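Local coordinates for protein N-terminus Plasma serine protease inhibitor (Homo sapiens, PDB 3DY0) that inhibits serine proteases in blood plasma and other body fluids in a heparin-dependent manner, trapping them irreversibly through its reactive centre loop, at residues H303-K314 / A327-F336. Sequence-based numbering, arbitrary orientation.
Sequences HSNIQVSEMVHK and AAATGTIFTF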
ATOM      1  N   HIS A 303      -2.851  23.626 -19.568  1.00 28.78           N
ATOM      2  CA  HIS A 303      -1.577  23.656 -20.271  1.00 30.48           C
ATOM      3  C   HIS A 303      -1.498  22.436 -21.180  1.00 30.25           C
ATOM      4  O   HIS A 303      -1.913  21.341 -20.799  1.00 30.38           O
ATOM      5  CB  HIS A 303      -0.422  23.641 -19.267  1.00 30.85           C
ATOM      6  CG  HIS A 303       0.915  23.920 -19.879  1.00 31.79           C
ATOM      7  ND1 HIS A 303       1.479  23.108 -20.840  1.00 32.51           N
ATOM      8  CD2 HIS A 303       1.799  24.923 -19.668  1.00 32.04           C
ATOM      9  CE1 HIS A 303       2.653  23.599 -21.195  1.00 33.41           C
ATOM     10  NE2 HIS A 303       2.871  24.701 -20.499  1.00 33.45           N
ATOM     11  N   SER A 304      -0.966  22.629 -22.382  1.00 30.40           N
ATOM     12  CA  SER A 304      -0.844  21.545 -23.348  1.00 30.68           C
ATOM     13  C   SER A 304       0.209  20.502 -22.983  1.00 30.61           C
ATOM     14  O   SER A 304       1.176  20.790 -22.274  1.00 30.54           O
ATOM     15  CB  SER A 304      -0.517  22.109 -24.737  1.00 31.02           C
ATOM     16  OG  SER A 304      -1.615  22.810 -25.292  1.00 32.46           O
ATOM     17  N   ASN A 305      -0.002  19.290 -23.484  1.00 30.75           N
ATOM     18  CA  ASN A 305       0.906  18.165 -23.281  1.00 31.11           C
ATOM     19  C   ASN A 305       1.203  17.791 -21.830  1.00 30.34           C
ATOM     20  O   ASN A 305       2.336  17.442 -21.498  1.00 32.20           O
ATOM     21  CB  ASN A 305       2.225  18.434 -24.016  1.00 32.33           C
ATOM     22  CG  ASN A 305       3.060  17.179 -24.200  1.00 33.66           C
ATOM     23  OD1 ASN A 305       2.607  16.199 -24.793  1.00 34.99           O
ATOM     24  ND2 ASN A 305       4.289  17.205 -23.697  1.00 34.41           N
ATOM     25  N   ILE A 306       0.197  17.862 -20.965  1.00 28.34           N
ATOM     26  CA  ILE A 306       0.406  17.487 -19.570  1.00 25.50           C
ATOM     27  C   ILE A 306       0.063  16.007 -19.427  1.00 23.72           C
ATOM     28  O   ILE A 306      -0.988  15.554 -19.883  1.00 23.34           O
ATOM     29  CB  ILE A 306      -0.474  18.313 -18.600  1.00 26.14           C
ATOM     30  CG1 ILE A 306      -0.165  17.907 -17.153  1.00 26.36           C
ATOM     31  CG2 ILE A 306      -1.950  18.108 -18.917  1.00 27.40           C
ATOM     32  CD1 ILE A 306      -0.911  18.711 -16.105  1.00 27.03           C
ATOM     33  N   GLN A 307       0.960  15.258 -18.798  1.00 20.95           N
ATOM     34  CA  GLN A 307       0.755  13.829 -18.603  1.00 19.97           C
ATOM     35  C   GLN A 307       1.547  13.380 -17.389  1.00 16.43           C
ATOM     36  O   GLN A 307       2.369  14.126 -16.867  1.00 16.71           O
ATOM     37  CB  GLN A 307       1.231  13.060 -19.837  1.00 22.24           C
ATOM     38  CG  GLN A 307       2.677  13.354 -20.211  1.00 27.29           C
ATOM     39  CD  GLN A 307       3.031  12.897 -21.616  1.00 29.65           C
ATOM     40  OE1 GLN A 307       3.156  11.701 -21.884  1.00 30.59           O
ATOM     41  NE2 GLN A 307       3.185  13.854 -22.524  1.00 31.89           N
ATOM     42  N   VAL A 308       1.289  12.161 -16.937  1.00 14.81           N
ATOM     43  CA  VAL A 308       2.005  11.623 -15.795  1.00 14.42           C
ATOM     44  C   VAL A 308       3.194  10.836 -16.330  1.00 13.17           C
ATOM     45  O   VAL A 308       3.019   9.853 -17.047  1.00 15.34           O
ATOM     46  CB  VAL A 308       1.100  10.696 -14.959  1.00 13.60           C
ATOM     47  CG1 VAL A 308       1.905  10.036 -13.846  1.00 13.35           C
ATOM     48  CG2 VAL A 308      -0.056  11.502 -14.372  1.00 14.83           C
ATOM     49  N   SER A 309       4.398  11.292 -16.000  1.00 14.18           N
ATOM     50  CA  SER A 309       5.614  10.621 -16.448  1.00 14.32           C
ATOM     51  C   SER A 309       5.815   9.332 -15.671  1.00 14.95           C
ATOM     52  O   SER A 309       6.222   8.313 -16.231  1.00 16.36           O
ATOM     53  CB  SER A 309       6.829  11.538 -16.267  1.00 15.95           C
ATOM     54  OG  SER A 309       6.911  12.044 -14.948  1.00 15.76           O
ATOM     55  N   GLU A 310       5.535   9.376 -14.376  1.00 14.65           N
ATOM     56  CA  GLU A 310       5.676   8.183 -13.561  1.00 16.14           C
ATOM     57  C   GLU A 310       4.928   8.297 -12.241  1.00 13.92           C
ATOM     58  O   GLU A 310       4.552   9.390 -11.812  1.00 12.93           O
ATOM     59  CB  GLU A 310       7.161   7.883 -13.314  1.00 20.84           C
ATOM     60  CG  GLU A 310       7.922   8.919 -12.502  1.00 25.01           C
ATOM     61  CD  GLU A 310       9.431   8.717 -12.580  1.00 28.19           C
ATOM     62  OE1 GLU A 310      10.034   9.097 -13.608  1.00 31.55           O
ATOM     63  OE2 GLU A 310      10.015   8.167 -11.623  1.00 27.54           O
ATOM     64  N   MET A 311       4.678   7.148 -11.626  1.00 11.65           N
ATOM     65  CA  MET A 311       4.006   7.097 -10.337  1.00  9.89           C
ATOM     66  C   MET A 311       4.850   6.143  -9.516  1.00  8.76           C
ATOM     67  O   MET A 311       4.726   4.923  -9.640  1.00  9.71           O
ATOM     68  CB  MET A 311       2.587   6.548 -10.474  1.00 11.69           C
ATOM     69  CG  MET A 311       1.799   6.632  -9.173  1.00 12.40           C
ATOM     70  SD  MET A 311       0.148   5.923  -9.263  1.00 16.73           S
ATOM     71  CE  MET A 311      -0.697   7.182 -10.199  1.00 17.51           C
ATOM     72  N   VAL A 312       5.715   6.705  -8.680  0.50  9.80           N
ATOM     73  CA  VAL A 312       6.602   5.904  -7.848  0.50  9.09           C
ATOM     74  C   VAL A 312       5.978   5.563  -6.500  0.50  9.67           C
ATOM     75  O   VAL A 312       5.316   6.396  -5.881  0.50  9.95           O
ATOM     76  CB  VAL A 312       7.947   6.633  -7.618  0.50 10.17           C
ATOM     77  CG1 VAL A 312       8.635   6.877  -8.956  0.50 10.51           C
ATOM     78  CG2 VAL A 312       7.715   7.949  -6.900  0.50 11.57           C
ATOM     79  N   HIS A 313       6.189   4.328  -6.054  1.00  8.56           N
ATOM     80  CA  HIS A 313       5.656   3.868  -4.775  1.00  8.16           C
ATOM     81  C   HIS A 313       6.781   3.205  -3.992  1.00  9.05           C
ATOM     82  O   HIS A 313       7.570   2.443  -4.551  1.00 10.29           O
ATOM     83  CB  HIS A 313       4.529   2.844  -4.986  1.00  8.28           C
ATOM     84  CG  HIS A 313       3.831   2.440  -3.719  1.00  9.41           C
ATOM     85  ND1 HIS A 313       2.962   3.275  -3.051  1.00  8.34           N
ATOM     86  CD2 HIS A 313       3.891   1.300  -2.991  1.00  7.54           C
ATOM     87  CE1 HIS A 313       2.513   2.667  -1.966  1.00  9.83           C
ATOM     88  NE2 HIS A 313       3.062   1.467  -1.905  1.00  7.75           N
ATOM     89  N   LYS A 314       6.860   3.510  -2.702  1.00  8.51           N
ATOM     90  CA  LYS A 314       7.858   2.906  -1.829  1.00  8.05           C
ATOM     91  C   LYS A 314       7.116   2.555  -0.555  1.00  8.00           C
ATOM     92  O   LYS A 314       6.383   3.383  -0.015  1.00  8.10           O
ATOM     93  CB  LYS A 314       8.985   3.892  -1.514  1.00  9.99           C
ATOM     94  CG  LYS A 314      10.041   3.347  -0.557  1.00 15.43           C
ATOM     95  CD  LYS A 314      10.777   2.162  -1.153  1.00 19.79           C
ATOM     96  CE  LYS A 314      11.863   1.657  -0.209  1.00 20.64           C
ATOM     97  NZ  LYS A 314      12.865   2.721   0.090  1.00 22.45           N
ATOM     98  N   ALA A 327       5.070   1.858   6.553  1.00  8.56           N
ATOM     99  CA  ALA A 327       4.883   3.165   5.954  1.00  9.08           C
ATOM    100  C   ALA A 327       5.006   3.054   4.456  1.00  8.37           C
ATOM    101  O   ALA A 327       5.566   2.096   3.941  1.00  8.12           O
ATOM    102  CB  ALA A 327       5.922   4.138   6.485  1.00  8.46           C
ATOM    103  N   ALA A 328       4.470   4.044   3.757  1.00  8.52           N
ATOM    104  CA  ALA A 328       4.544   4.056   2.310  1.00  7.49           C
ATOM    105  C   ALA A 328       4.234   5.448   1.791  1.00  8.05           C
ATOM    106  O   ALA A 328       3.664   6.281   2.498  1.00  9.01           O
ATOM    107  CB  ALA A 328       3.551   3.049   1.718  1.00  9.16           C
ATOM    108  N   ALA A 329       4.632   5.697   0.551  1.00  6.62           N
ATOM    109  CA  ALA A 329       4.354   6.969  -0.083  1.00  6.99           C
ATOM    110  C   ALA A 329       4.253   6.715  -1.574  1.00  7.11           C
ATOM    111  O   ALA A 329       4.894   5.802  -2.106  1.00  8.05           O
ATOM    112  CB  ALA A 329       5.463   7.983   0.214  1.00  9.08           C
ATOM    113  N   THR A 330       3.421   7.507  -2.238  1.00  7.48           N
ATOM    114  CA  THR A 330       3.233   7.397  -3.676  1.00  8.60           C
ATOM    115  C   THR A 330       3.441   8.796  -4.242  1.00  9.51           C
ATOM    116  O   THR A 330       2.824   9.753  -3.777  1.00  9.25           O
ATOM    117  CB  THR A 330       1.808   6.914  -4.020  1.00  8.92           C
ATOM    118  OG1 THR A 330       1.575   5.643  -3.402  1.00  7.38           O
ATOM    119  CG2 THR A 330       1.634   6.777  -5.527  1.00 10.11           C
ATOM    120  N   GLY A 331       4.340   8.908  -5.216  1.00  8.25           N
ATOM    121  CA  GLY A 331       4.606  10.194  -5.830  1.00  9.20           C
ATOM    122  C   GLY A 331       4.193  10.150  -7.284  1.00  8.29           C
ATOM    123  O   GLY A 331       4.756   9.388  -8.072  1.00  8.78           O
ATOM    124  N   THR A 332       3.188  10.946  -7.637  1.00  8.27           N
ATOM    125  CA  THR A 332       2.696  10.999  -9.008  1.00  7.83           C
ATOM    126  C   THR A 332       3.310  12.236  -9.652  1.00  9.54           C
ATOM    127  O   THR A 332       3.025  13.365  -9.253  1.00  9.13           O
ATOM    128  CB  THR A 332       1.160  11.077  -9.031  1.00  9.70           C
ATOM    129  OG1 THR A 332       0.622   9.905  -8.402  1.00  9.38           O
ATOM    130  CG2 THR A 332       0.649  11.153 -10.455  1.00 10.59           C
ATOM    131  N   ILE A 333       4.168  12.007 -10.643  1.00  9.89           N
ATOM    132  CA  ILE A 333       4.884  13.087 -11.310  1.00 11.01           C
ATOM    133  C   ILE A 333       4.276  13.525 -12.641  1.00  9.98           C
ATOM    134  O   ILE A 333       4.067  12.704 -13.533  1.00 12.36           O
ATOM    135  CB  ILE A 333       6.353  12.673 -11.532  1.00 12.38           C
ATOM    136  CG1 ILE A 333       6.959  12.204 -10.202  1.00 14.36           C
ATOM    137  CG2 ILE A 333       7.149  13.842 -12.113  1.00 14.31           C
ATOM    138  CD1 ILE A 333       8.396  11.700 -10.307  1.00 15.50           C
ATOM    139  N   PHE A 334       4.001  14.825 -12.761  1.00 11.01           N
ATOM    140  CA  PHE A 334       3.428  15.398 -13.980  1.00 12.57           C
ATOM    141  C   PHE A 334       4.483  16.193 -14.736  1.00 14.68           C
ATOM    142  O   PHE A 334       5.292  16.891 -14.128  1.00 15.43           O
ATOM    143  CB  PHE A 334       2.273  16.353 -13.662  1.00 12.89           C
ATOM    144  CG  PHE A 334       1.131  15.716 -12.926  1.00 13.58           C
ATOM    145  CD1 PHE A 334       1.209  15.499 -11.557  1.00 12.76           C
ATOM    146  CD2 PHE A 334      -0.031  15.357 -13.599  1.00 13.59           C
ATOM    147  CE1 PHE A 334       0.141  14.933 -10.866  1.00 11.96           C
ATOM    148  CE2 PHE A 334      -1.106  14.789 -12.918  1.00 13.63           C
ATOM    149  CZ  PHE A 334      -1.019  14.578 -11.548  1.00 13.17           C
ATOM    150  N   THR A 335       4.457  16.091 -16.063  1.00 17.32           N
ATOM    151  CA  THR A 335       5.397  16.814 -16.919  1.00 21.68           C
ATOM    152  C   THR A 335       4.649  17.471 -18.076  1.00 23.66           C
ATOM    153  O   THR A 335       3.504  17.119 -18.364  1.00 22.06           O
ATOM    154  CB  THR A 335       6.466  15.871 -17.519  1.00 22.09           C
ATOM    155  OG1 THR A 335       5.830  14.867 -18.319  1.00 22.75           O
ATOM    156  CG2 THR A 335       7.268  15.203 -16.417  1.00 24.97           C
ATOM    157  N   PHE A 336       5.298  18.433 -18.729  1.00 27.57           N
ATOM    158  CA  PHE A 336       4.708  19.120 -19.875  1.00 31.68           C
ATOM    159  C   PHE A 336       5.402  18.687 -21.162  1.00 33.65           C
ATOM    160  O   PHE A 336       6.360  17.887 -21.082  1.00 35.72           O
ATOM    161  CB  PHE A 336       4.829  20.643 -19.740  1.00 32.33           C
ATOM    162  CG  PHE A 336       3.879  21.252 -18.748  1.00 32.70           C
ATOM    163  CD1 PHE A 336       2.633  20.681 -18.507  1.00 32.69           C
ATOM    164  CD2 PHE A 336       4.216  22.426 -18.081  1.00 32.96           C
ATOM    165  CE1 PHE A 336       1.738  21.270 -17.617  1.00 33.81           C
ATOM    166  CE2 PHE A 336       3.328  23.023 -17.190  1.00 32.96           C
ATOM    167  CZ  PHE A 336       2.086  22.444 -16.957  1.00 33.56           C
ATOM    168  OXT PHE A 336       4.982  19.164 -22.238  1.00 35.44           O
TER
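Ala329 and Lys314 exchange two backbone hydrogen bonds at the start of the antiparallel pairing between 327-336, the cleaved reactive loop inserted into the central serpin sheet, and its neighbouring strand 307-314. The Thr330 hydroxyl meets the His313 ring edge-on, OG1 lying 2.8 Å from ND1; CG of His313 stands opposite its own backbone N (chi1 -174°), which carries the ring to this hydroxyl. Ser32 N at NE2 and Ser35 OG at Thr330 OG1 tie the pair to the start of helix 33-45, Ser32 just before it, Ser35 in its first turn. Gly331 bonds in both directions with Val312. On the His313 face, Met311 runs alongside Thr332, its CE 3.5 Å from OG1. At Ile333 the partner strand carries a classic beta bulge: Ile333 O accepts from Ser309 N (2.9 Å) and, from above the carbonyl plane, from Ser309 OG, while Ile333 N donates to Glu310 O. Val308 CG2 packs on Phe334 CE2 at 3.7 Å, and Thr335 pairs with Gln307. The Phe336 ring stacks face-to-face on His303, centroids 3.5 Å apart and planes at 4°; a bond from His303 ND1 to Ser304 O helps fix the imidazole rotation. Asn305 ND2 points at the terminal OXT, though its 2.5 Å separation is doubtfully short. Most of the pairing is a backbone ladder interrupted by one bulge, needing no particular side chains; Thr330 and Phe336 add a side-chain bond and ring stack.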